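Local coordinates for protein invasin (Yersinia enterocolitica, PDB 1P9H) that binds collagen on the surface of the bacterium as a trimeric outer-membrane adhesin, of which this chain holds the collagen-binding head, promoting attachment to and invasion of eukaryotic cells, at residues Thr20-Pro26 with Ser57-Ala62; Ala99-Ala105 with Gly112-Arg118; Ala62-Lys68 with Ala76-Gly82. All coordinates share one frame; numbering follows the deposited sequence. Where two conformers were deposited one is given.

Contact 1 of 3, residues Thr20-Pro26 with Ser57-Ala62; sequences TAVQISP and SIAIGA
Strands 22-24 and 58-60 run parallel, 4.8 Å apart and only 9° from exact alignment, with Val22 opposite Ile58, Gln23 opposite Ala59 and Ile24 opposite Ile60. Four nearly straight backbone hydrogen bonds alternate in direction along the pair: Val22 N to Ser57 O, Ala59 N to Val22 O, Ile24 N to Ala59 O (2.8 Å) and Gly61 N to Ile24 O. On the face carrying Val22, Ile24, Ile58 and Ile60, the two isoleucines lie side by side and point the same way. Both have CG1 anti to the carbonyl carbon (chi1 -57° in Ile24, -58° in Ile60) and an extended chi2, nearly the same shape, which lets the branches run alongside each other as far as CD1 against CD1, 3.9 Å apart. Val22 does not copy its neighbour: it offers CB to Ile58, with CG1 and CG2 of that isoleucine 4.0 and 4.1 Å away. Beyond the strands, Pro26 lays CG against CB of Ala62 at 3.8 Å. The other face holds Gln23 and Ala59; the amide of Gln23 is gripped at both ends, OE1 by Ala52 N and NE2 by Glu35 and Gly33 of the second subunit. Ile24 also packs on Ile24 of both other subunits, placing the isoleucine face on the trimer core. Strand 22-24 forms one end of the long parallel sheet within this chain, while strand 58-60 passes the pairing on through backbone bonds to Ala73 of strand 72-74, and Ala52 of strand 51-52 covers the Ala59 side.

Contact 2 of 3, residues Ala99-Ala105 with Gly112-Arg118; sequences AVTYGAA and GVAIGAR
Val100, Thr101 and Tyr102 pair in parallel with Val113, Ala114 and Ile115, two successive rungs of the left-handed parallel beta-roll that forms the YadA head. Five backbone hydrogen bonds satisfy the facing groups. Gly112 O accepts from Val100 N, which lies 25° off the carbonyl plane; Val100 O takes Ala114 N, and Ala114 O takes Tyr102 N at 2.9 Å. Gly116 N then reaches Tyr102 O at 2.7 Å, an almost linear bond of 174°. Past the strands the turns stay in step, and Arg118 N binds Ala104 O at 2.8 Å. The groups of Thr101 that face the other way within the sheet are used as well, in backbone bonds to Val86 and Ile88 of the preceding rung. In one of the two conformers of Thr101, OG1 is hydrogen-bonded to Ser92 OG and CG2 lies 4.1 Å from Ala114 CB. The Tyr102 hydroxyl finds its partner in another chain, Thr101 O of the third subunit, and Thr101 O of this chain is bound in turn by Tyr102 OH of the second. These bonds repeat around the trimer, where the Tyr102 rings also meet edge-to-face. Among the apolar groups, Val100 and Val113 lie side by side with CG2 against CG2 at 3.6 Å. Ile115 bends at chi2 (-61°), which carries its CD1 to 3.6 Å from CB of Tyr102, at the root of the aromatic side chain.

Contact 3 of 3, residues Ala62-Lys68 with Ala76-Gly82; sequences ATAEAAK and AGSIATG
Ala62 and Ala76 begin the contact, where the two chains, 6° apart in direction, are joined by Gly77 N to Ala62 O at 2.8 Å; here Ala62 is buried against Thr20 of the third subunit. That carbonyl oxygen accepts twice: in one of the two Thr63 conformers the hydroxyl also donates to it, at 2.7 Å between OG1 and O, coming nearly at right angles to the C=O and above the carbonyl plane, while Gly77 N lies almost straight ahead. Thr63 manages this because OG1 sits, in that conformer, between its own backbone N and carbonyl carbon (chi1 64°), folding the hydroxyl back over the chain. On the face lined by small residues, Ser78 OG lies 3.4 Å from CB of Ala64 while its hydrogen bond goes to Gly75 O. Ala66 and Ala80 follow on this side, both buried, with Ala80 resting on Ala73 of strand 72-74. The backbone between is firmly tied: Glu65 N to Ser78 O, Ala80 N to Glu65 O, and Ala67 N to Ala80 O.

The face of Glu65 and Ile79 is the solvent side. Ile79 is exposed and Glu65 partly so; Ile79 CG2 comes no nearer than 4.4 Å, to Glu65 O, and OE2 of Glu65 makes a long, weak ion pair with Lys53. Beside Ile79 a water bridges the chains, donating to both Thr63 O and Ser78 O at 2.7 Å. Lys68 lies along the far end, extended beyond CG, its CD 3.3 Å from Thr81 O, so its aliphatic part covers that carbonyl. Its backbone N, by contrast, is buried without a partner in the model. Parallel pairing of short strands, with alanine and serine turned inward and longer side chains outward, is how successive turns of the YadA left-handed beta-roll stack on the outer sheet.

How the contacts relate
Along the chain the order is contact 1, contact 3, contact 2, with 30 residues between the two segments of contact 1. Contacts 1 and 2 belong to the same long parallel sheet, their centres about 19 Å apart, whereas contact 3 lies in the second parallel sheet. Contacts 1 and 3 touch, with centres about 9 Å apart: they share Ala62, where the chain leaves strand 58-60 for strand 65-66, and Ala66 CB packs against Ile58 O at 3.4 Å. Contact 2 is about 14 Å from contact 3, centre to centre. Together they sample both walls of the roll, one facing the trimer core and the other outward on the head.

Contact 1 of 3, residues Thr20-Pro26 with Ser57-Ala62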
loop_
_atom_site.group_PDB
_atom_site.type_symbol
_atom_site.label_atom_id
_atom_site.label_comp_id
_atom_site.label_asym_id
_atom_site.label_seq_id
_atom_site.Cartn_x
_atom_site.Cartn_y
_atom_site.Cartn_z
ATOM N N THR A 20 -8.331 28.734 -0.815
ATOM C CA THR A 20 -7.598 27.787 0.015
ATOM C C THR A 20 -7.661 26.379 -0.563
ATOM O O THR A 20 -6.882 25.508 -0.176
ATOM C CB THR A 20 -8.174 27.724 1.443
ATOM O OG1 THR A 20 -9.540 27.292 1.387
ATOM C CG2 THR A 20 -8.099 29.089 2.115
ATOM N N ALA A 21 -8.582 26.159 -1.494
ATOM C CA ALA A 21 -8.748 24.839 -2.087
ATOM C C ALA A 21 -8.360 24.776 -3.555
ATOM O O ALA A 21 -8.206 25.799 -4.217
ATOM C CB ALA A 21 -10.196 24.383 -1.921
ATOM N N VAL A 22 -8.184 23.556 -4.051
ATOM C CA VAL A 22 -7.861 23.336 -5.453
ATOM C C VAL A 22 -9.007 22.532 -6.043
ATOM O O VAL A 22 -9.305 21.427 -5.585
ATOM C CB VAL A 22 -6.554 22.533 -5.640
ATOM C CG1 VAL A 22 -6.388 22.152 -7.115
ATOM C CG2 VAL A 22 -5.361 23.361 -5.172
ATOM N N GLN A 23 -9.661 23.101 -7.047
ATOM C CA GLN A 23 -10.774 22.436 -7.702
ATOM C C GLN A 23 -10.493 22.470 -9.191
ATOM O O GLN A 23 -10.424 23.542 -9.792
ATOM C CB GLN A 23 -12.082 23.161 -7.382
ATOM C CG GLN A 23 -13.330 22.514 -7.960
ATOM C CD GLN A 23 -14.592 23.227 -7.512
ATOM O OE1 GLN A 23 -14.970 23.168 -6.340
ATOM N NE2 GLN A 23 -15.243 23.920 -8.440
ATOM N N ILE A 24 -10.312 21.295 -9.783
ATOM C CA ILE A 24 -10.016 21.219 -11.203
ATOM C C ILE A 24 -11.010 20.343 -11.945
ATOM O O ILE A 24 -10.949 19.113 -11.881
ATOM C CB ILE A 24 -8.589 20.678 -11.441
ATOM C CG1 ILE A 24 -7.574 21.561 -10.706
ATOM C CG2 ILE A 24 -8.285 20.653 -12.934
ATOM C CD1 ILE A 24 -6.151 21.048 -10.757
ATOM N N SER A 25 -11.941 20.991 -12.637
ATOM C CA SER A 25 -12.948 20.293 -13.422
ATOM C C SER A 25 -12.340 19.957 -14.783
ATOM O O SER A 25 -11.282 20.481 -15.139
ATOM C CB SER A 25 -14.180 21.186 -13.604
ATOM O OG SER A 25 -14.794 21.465 -12.357
ATOM N N PRO A 26 -12.992 19.075 -15.560
ATOM C CA PRO A 26 -12.474 18.702 -16.879
ATOM C C PRO A 26 -12.073 19.924 -17.698
ATOM O O PRO A 26 -12.821 20.901 -17.776
ATOM C CB PRO A 26 -13.640 17.938 -17.494
ATOM C CG PRO A 26 -14.198 17.219 -16.305
ATOM C CD PRO A 26 -14.206 18.300 -15.238
ATOM N N SER A 57 -8.965 21.666 0.744
ATOM C CA SER A 57 -9.219 20.407 0.051
ATOM C C SER A 57 -8.801 20.481 -1.413
ATOM O O SER A 57 -8.554 21.563 -1.949
ATOM C CB SER A 57 -10.698 20.006 0.155
ATOM O OG SER A 57 -11.540 20.881 -0.574
ATOM N N ILE A 58 -8.716 19.315 -2.046
ATOM C CA ILE A 58 -8.316 19.202 -3.442
ATOM C C ILE A 58 -9.235 18.210 -4.151
ATOM O O ILE A 58 -9.378 17.068 -3.714
ATOM C CB ILE A 58 -6.860 18.686 -3.551
ATOM C CG1 ILE A 58 -5.901 19.677 -2.890
ATOM C CG2 ILE A 58 -6.483 18.466 -5.018
ATOM C CD1 ILE A 58 -4.485 19.148 -2.758
ATOM N N ALA A 59 -9.866 18.653 -5.235
ATOM C CA ALA A 59 -10.755 17.795 -6.013
ATOM C C ALA A 59 -10.388 17.974 -7.477
ATOM O O ALA A 59 -10.495 19.075 -8.019
ATOM C CB ALA A 59 -12.213 18.178 -5.780
ATOM N N ILE A 60 -9.954 16.888 -8.109
ATOM C CA ILE A 60 -9.535 16.917 -9.504
ATOM C C ILE A 60 -10.183 15.792 -10.305
ATOM O O ILE A 60 -10.087 14.624 -9.932
ATOM C CB ILE A 60 -7.997 16.767 -9.610
ATOM C CG1 ILE A 60 -7.307 17.882 -8.816
ATOM C CG2 ILE A 60 -7.560 16.794 -11.077
ATOM C CD1 ILE A 60 -5.795 17.740 -8.763
ATOM N N GLY A 61 -10.834 16.150 -11.410
ATOM C CA GLY A 61 -11.472 15.160 -12.261
ATOM C C GLY A 61 -12.975 15.306 -12.389
ATOM O O GLY A 61 -13.626 15.954 -11.569
ATOM N N ALA A 62 -13.531 14.696 -13.432
ATOM C CA ALA A 62 -14.968 14.748 -13.659
ATOM C C ALA A 62 -15.730 14.268 -12.427
ATOM O O ALA A 62 -15.498 13.164 -11.939
ATOM C CB ALA A 62 -15.337 13.889 -14.862
#

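Contact 2 of 3, residues Ala99-Ala105 with Gly112-Arg118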
loop_
_atom_site.group_PDB
_atom_site.type_symbol
_atom_site.label_atom_id
_atom_site.label_comp_id
_atom_site.label_asym_id
_atom_site.label_seq_id
_atom_site.Cartn_x
_atom_site.Cartn_y
_atom_site.Cartn_z
ATOM N N ALA A 99 -9.495 8.238 6.192
ATOM C CA ALA A 99 -9.438 7.054 5.341
ATOM C C ALA A 99 -8.633 7.328 4.078
ATOM O O ALA A 99 -8.624 8.450 3.570
ATOM C CB ALA A 99 -10.851 6.611 4.967
ATOM N N VAL A 100 -7.936 6.309 3.588
ATOM C CA VAL A 100 -7.173 6.455 2.357
ATOM C C VAL A 100 -7.529 5.312 1.422
ATOM O O VAL A 100 -7.604 4.150 1.831
ATOM C CB VAL A 100 -5.636 6.465 2.593
ATOM C CG1 VAL A 100 -5.274 7.537 3.607
ATOM C CG2 VAL A 100 -5.152 5.101 3.049
ATOM N N THR A 101 -7.784 5.653 0.165
ATOM C CA THR A 101 -8.127 4.666 -0.851
ATOM C C THR A 101 -7.353 4.972 -2.121
ATOM O O THR A 101 -7.191 6.135 -2.491
ATOM C CB THR A 101 -9.638 4.676 -1.186
ATOM O OG1 THR A 101 -10.045 6.004 -1.536
ATOM C CG2 THR A 101 -10.452 4.190 -0.004
ATOM N N TYR A 102 -6.872 3.926 -2.782
ATOM C CA TYR A 102 -6.109 4.096 -4.011
ATOM C C TYR A 102 -6.458 2.995 -4.992
ATOM O O TYR A 102 -6.158 1.829 -4.746
ATOM C CB TYR A 102 -4.615 4.043 -3.676
ATOM C CG TYR A 102 -3.696 4.488 -4.784
ATOM C CD1 TYR A 102 -2.884 3.572 -5.459
ATOM C CD2 TYR A 102 -3.608 5.832 -5.134
ATOM C CE1 TYR A 102 -2.002 3.994 -6.455
ATOM C CE2 TYR A 102 -2.734 6.264 -6.126
ATOM C CZ TYR A 102 -1.934 5.344 -6.779
ATOM O OH TYR A 102 -1.049 5.785 -7.736
ATOM N N GLY A 103 -7.094 3.371 -6.098
ATOM C CA GLY A 103 -7.474 2.390 -7.100
ATOM C C GLY A 103 -8.926 2.522 -7.518
ATOM O O GLY A 103 -9.752 3.057 -6.777
ATOM N N ALA A 104 -9.234 2.032 -8.713
ATOM C CA ALA A 104 -10.591 2.089 -9.232
ATOM C C ALA A 104 -11.565 1.346 -8.324
ATOM O O ALA A 104 -11.345 0.185 -7.974
ATOM C CB ALA A 104 -10.636 1.490 -10.639
ATOM N N ALA A 105 -12.642 2.026 -7.943
ATOM C CA ALA A 105 -13.681 1.441 -7.103
ATOM C C ALA A 105 -13.189 0.904 -5.762
ATOM O O ALA A 105 -13.775 -0.031 -5.209
ATOM C CB ALA A 105 -14.406 0.336 -7.874
ATOM N N GLY A 112 -9.238 3.729 7.670
ATOM C CA GLY A 112 -8.843 2.542 6.939
ATOM C C GLY A 112 -7.908 2.805 5.775
ATOM O O GLY A 112 -7.667 3.951 5.398
ATOM N N VAL A 113 -7.374 1.723 5.219
ATOM C CA VAL A 113 -6.475 1.780 4.070
ATOM C C VAL A 113 -6.939 0.738 3.052
ATOM O O VAL A 113 -7.044 -0.445 3.377
ATOM C CB VAL A 113 -5.012 1.444 4.470
ATOM C CG1 VAL A 113 -4.138 1.317 3.221
ATOM C CG2 VAL A 113 -4.460 2.514 5.400
ATOM N N ALA A 114 -7.242 1.172 1.831
ATOM C CA ALA A 114 -7.660 0.246 0.778
ATOM C C ALA A 114 -6.857 0.577 -0.473
ATOM O O ALA A 114 -7.045 1.632 -1.075
ATOM C CB ALA A 114 -9.158 0.374 0.504
ATOM N N ILE A 115 -5.960 -0.330 -0.850
ATOM C CA ILE A 115 -5.090 -0.134 -2.010
ATOM C C ILE A 115 -5.318 -1.222 -3.054
ATOM O O ILE A 115 -5.156 -2.409 -2.769
ATOM C CB ILE A 115 -3.603 -0.173 -1.584
ATOM C CG1 ILE A 115 -3.364 0.765 -0.395
ATOM C CG2 ILE A 115 -2.714 0.210 -2.759
ATOM C CD1 ILE A 115 -3.672 2.229 -0.676
ATOM N N GLY A 116 -5.687 -0.809 -4.263
ATOM C CA GLY A 116 -5.936 -1.758 -5.332
ATOM C C GLY A 116 -7.350 -1.600 -5.849
ATOM O O GLY A 116 -8.238 -1.175 -5.109
ATOM N N ALA A 117 -7.571 -1.916 -7.119
ATOM C CA ALA A 117 -8.913 -1.799 -7.669
ATOM C C ALA A 117 -9.832 -2.740 -6.893
ATOM O O ALA A 117 -9.456 -3.876 -6.590
ATOM C CB ALA A 117 -8.912 -2.157 -9.153
ATOM N N ARG A 118 -11.023 -2.250 -6.557
ATOM C CA ARG A 118 -12.023 -3.016 -5.816
ATOM C C ARG A 118 -11.628 -3.398 -4.392
ATOM O O ARG A 118 -12.348 -4.149 -3.729
ATOM C CB ARG A 118 -12.420 -4.273 -6.600
ATOM C CG ARG A 118 -13.155 -3.971 -7.894
ATOM C CD ARG A 118 -13.573 -5.247 -8.605
ATOM N NE ARG A 118 -14.282 -4.976 -9.852
ATOM C CZ ARG A 118 -14.696 -5.918 -10.693
ATOM N NH1 ARG A 118 -14.471 -7.197 -10.419
ATOM N NH2 ARG A 118 -15.336 -5.582 -11.804
#

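Contact 3 of 3, residues Ala62-Lys68 with Ala76-Gly82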
loop_
_atom_site.group_PDB
_atom_site.type_symbol
_atom_site.label_atom_id
_atom_site.label_comp_id
_atom_site.label_asym_id
_atom_site.label_seq_id
_atom_site.Cartn_x
_atom_site.Cartn_y
_atom_site.Cartn_z
ATOM N N ALA A 62 -13.531 14.696 -13.432
ATOM C CA ALA A 62 -14.968 14.748 -13.659
ATOM C C ALA A 62 -15.730 14.268 -12.427
ATOM O O ALA A 62 -15.498 13.164 -11.939
ATOM C CB ALA A 62 -15.337 13.889 -14.862
ATOM N N THR A 63 -16.609 15.145 -11.932
ATOM C CA THR A 63 -17.467 14.948 -10.752
ATOM C C THR A 63 -16.774 14.573 -9.444
ATOM O O THR A 63 -17.425 14.159 -8.486
ATOM C CB THR A 63 -18.599 13.912 -11.015
ATOM O OG1 THR A 63 -18.041 12.619 -11.278
ATOM C CG2 THR A 63 -19.454 14.353 -12.196
ATOM N N ALA A 64 -15.461 14.758 -9.389
ATOM C CA ALA A 64 -14.684 14.414 -8.200
ATOM C C ALA A 64 -15.116 15.329 -7.054
ATOM O O ALA A 64 -15.408 16.504 -7.276
ATOM C CB ALA A 64 -13.197 14.593 -8.471
ATOM N N GLU A 65 -15.174 14.800 -5.835
ATOM C CA GLU A 65 -15.553 15.629 -4.695
ATOM C C GLU A 65 -14.765 15.341 -3.426
ATOM O O GLU A 65 -14.651 14.192 -2.996
ATOM C CB GLU A 65 -17.051 15.500 -4.368
ATOM C CG GLU A 65 -17.461 16.404 -3.190
ATOM C CD GLU A 65 -18.930 16.311 -2.815
ATOM O OE1 GLU A 65 -19.784 16.349 -3.718
ATOM O OE2 GLU A 65 -19.227 16.220 -1.605
ATOM N N ALA A 66 -14.213 16.403 -2.847
ATOM C CA ALA A 66 -13.480 16.340 -1.584
ATOM C C ALA A 66 -14.419 17.151 -0.695
ATOM O O ALA A 66 -14.463 18.377 -0.786
ATOM C CB ALA A 66 -12.123 17.027 -1.714
ATOM N N ALA A 67 -15.167 16.455 0.156
ATOM C CA ALA A 67 -16.183 17.084 0.996
ATOM C C ALA A 67 -15.787 17.843 2.251
ATOM O O ALA A 67 -16.467 18.799 2.630
ATOM C CB ALA A 67 -17.241 16.042 1.358
ATOM N N LYS A 68 -14.711 17.434 2.907
ATOM C CA LYS A 68 -14.327 18.104 4.139
ATOM C C LYS A 68 -12.898 18.614 4.183
ATOM O O LYS A 68 -12.138 18.475 3.221
ATOM C CB LYS A 68 -14.603 17.177 5.329
ATOM C CG LYS A 68 -16.086 16.836 5.488
ATOM C CD LYS A 68 -16.361 15.994 6.722
ATOM C CE LYS A 68 -17.855 15.739 6.876
ATOM N NZ LYS A 68 -18.173 14.948 8.097
ATOM N N ALA A 76 -12.175 10.437 -11.778
ATOM C CA ALA A 76 -13.569 10.625 -12.152
ATOM C C ALA A 76 -14.481 9.952 -11.136
ATOM O O ALA A 76 -14.321 8.772 -10.828
ATOM C CB ALA A 76 -13.822 10.052 -13.540
ATOM N N GLY A 77 -15.437 10.711 -10.614
ATOM C CA GLY A 77 -16.366 10.154 -9.649
ATOM C C GLY A 77 -15.764 9.793 -8.306
ATOM O O GLY A 77 -16.416 9.132 -7.496
ATOM N N SER A 78 -14.527 10.213 -8.056
ATOM C CA SER A 78 -13.887 9.911 -6.779
ATOM C C SER A 78 -14.567 10.709 -5.670
ATOM O O SER A 78 -15.073 11.808 -5.903
ATOM C CB SER A 78 -12.390 10.240 -6.834
ATOM O OG SER A 78 -12.173 11.616 -7.075
ATOM N N ILE A 79 -14.578 10.151 -4.466
ATOM C CA ILE A 79 -15.224 10.794 -3.327
ATOM C C ILE A 79 -14.401 10.661 -2.055
ATOM O O ILE A 79 -14.049 9.555 -1.661
ATOM C CB ILE A 79 -16.604 10.153 -3.036
ATOM C CG1 ILE A 79 -17.485 10.200 -4.285
ATOM C CG2 ILE A 79 -17.275 10.883 -1.880
ATOM C CD1 ILE A 79 -18.765 9.378 -4.171
ATOM N N ALA A 80 -14.097 11.791 -1.428
ATOM C CA ALA A 80 -13.368 11.818 -0.162
ATOM C C ALA A 80 -14.340 12.552 0.753
ATOM O O ALA A 80 -14.414 13.781 0.735
ATOM C CB ALA A 80 -12.067 12.598 -0.305
ATOM N N THR A 81 -15.081 11.776 1.541
ATOM C CA THR A 81 -16.100 12.298 2.445
ATOM C C THR A 81 -15.590 12.728 3.819
ATOM O O THR A 81 -16.183 13.593 4.462
ATOM C CB THR A 81 -17.211 11.244 2.663
ATOM O OG1 THR A 81 -17.615 10.700 1.401
ATOM C CG2 THR A 81 -18.419 11.868 3.338
ATOM N N GLY A 82 -14.496 12.122 4.265
ATOM C CA GLY A 82 -13.949 12.439 5.571
ATOM C C GLY A 82 -12.911 13.531 5.688
ATOM O O GLY A 82 -12.236 13.889 4.722
HETATM O O HOH W 1 -17.646 12.185 -6.714
#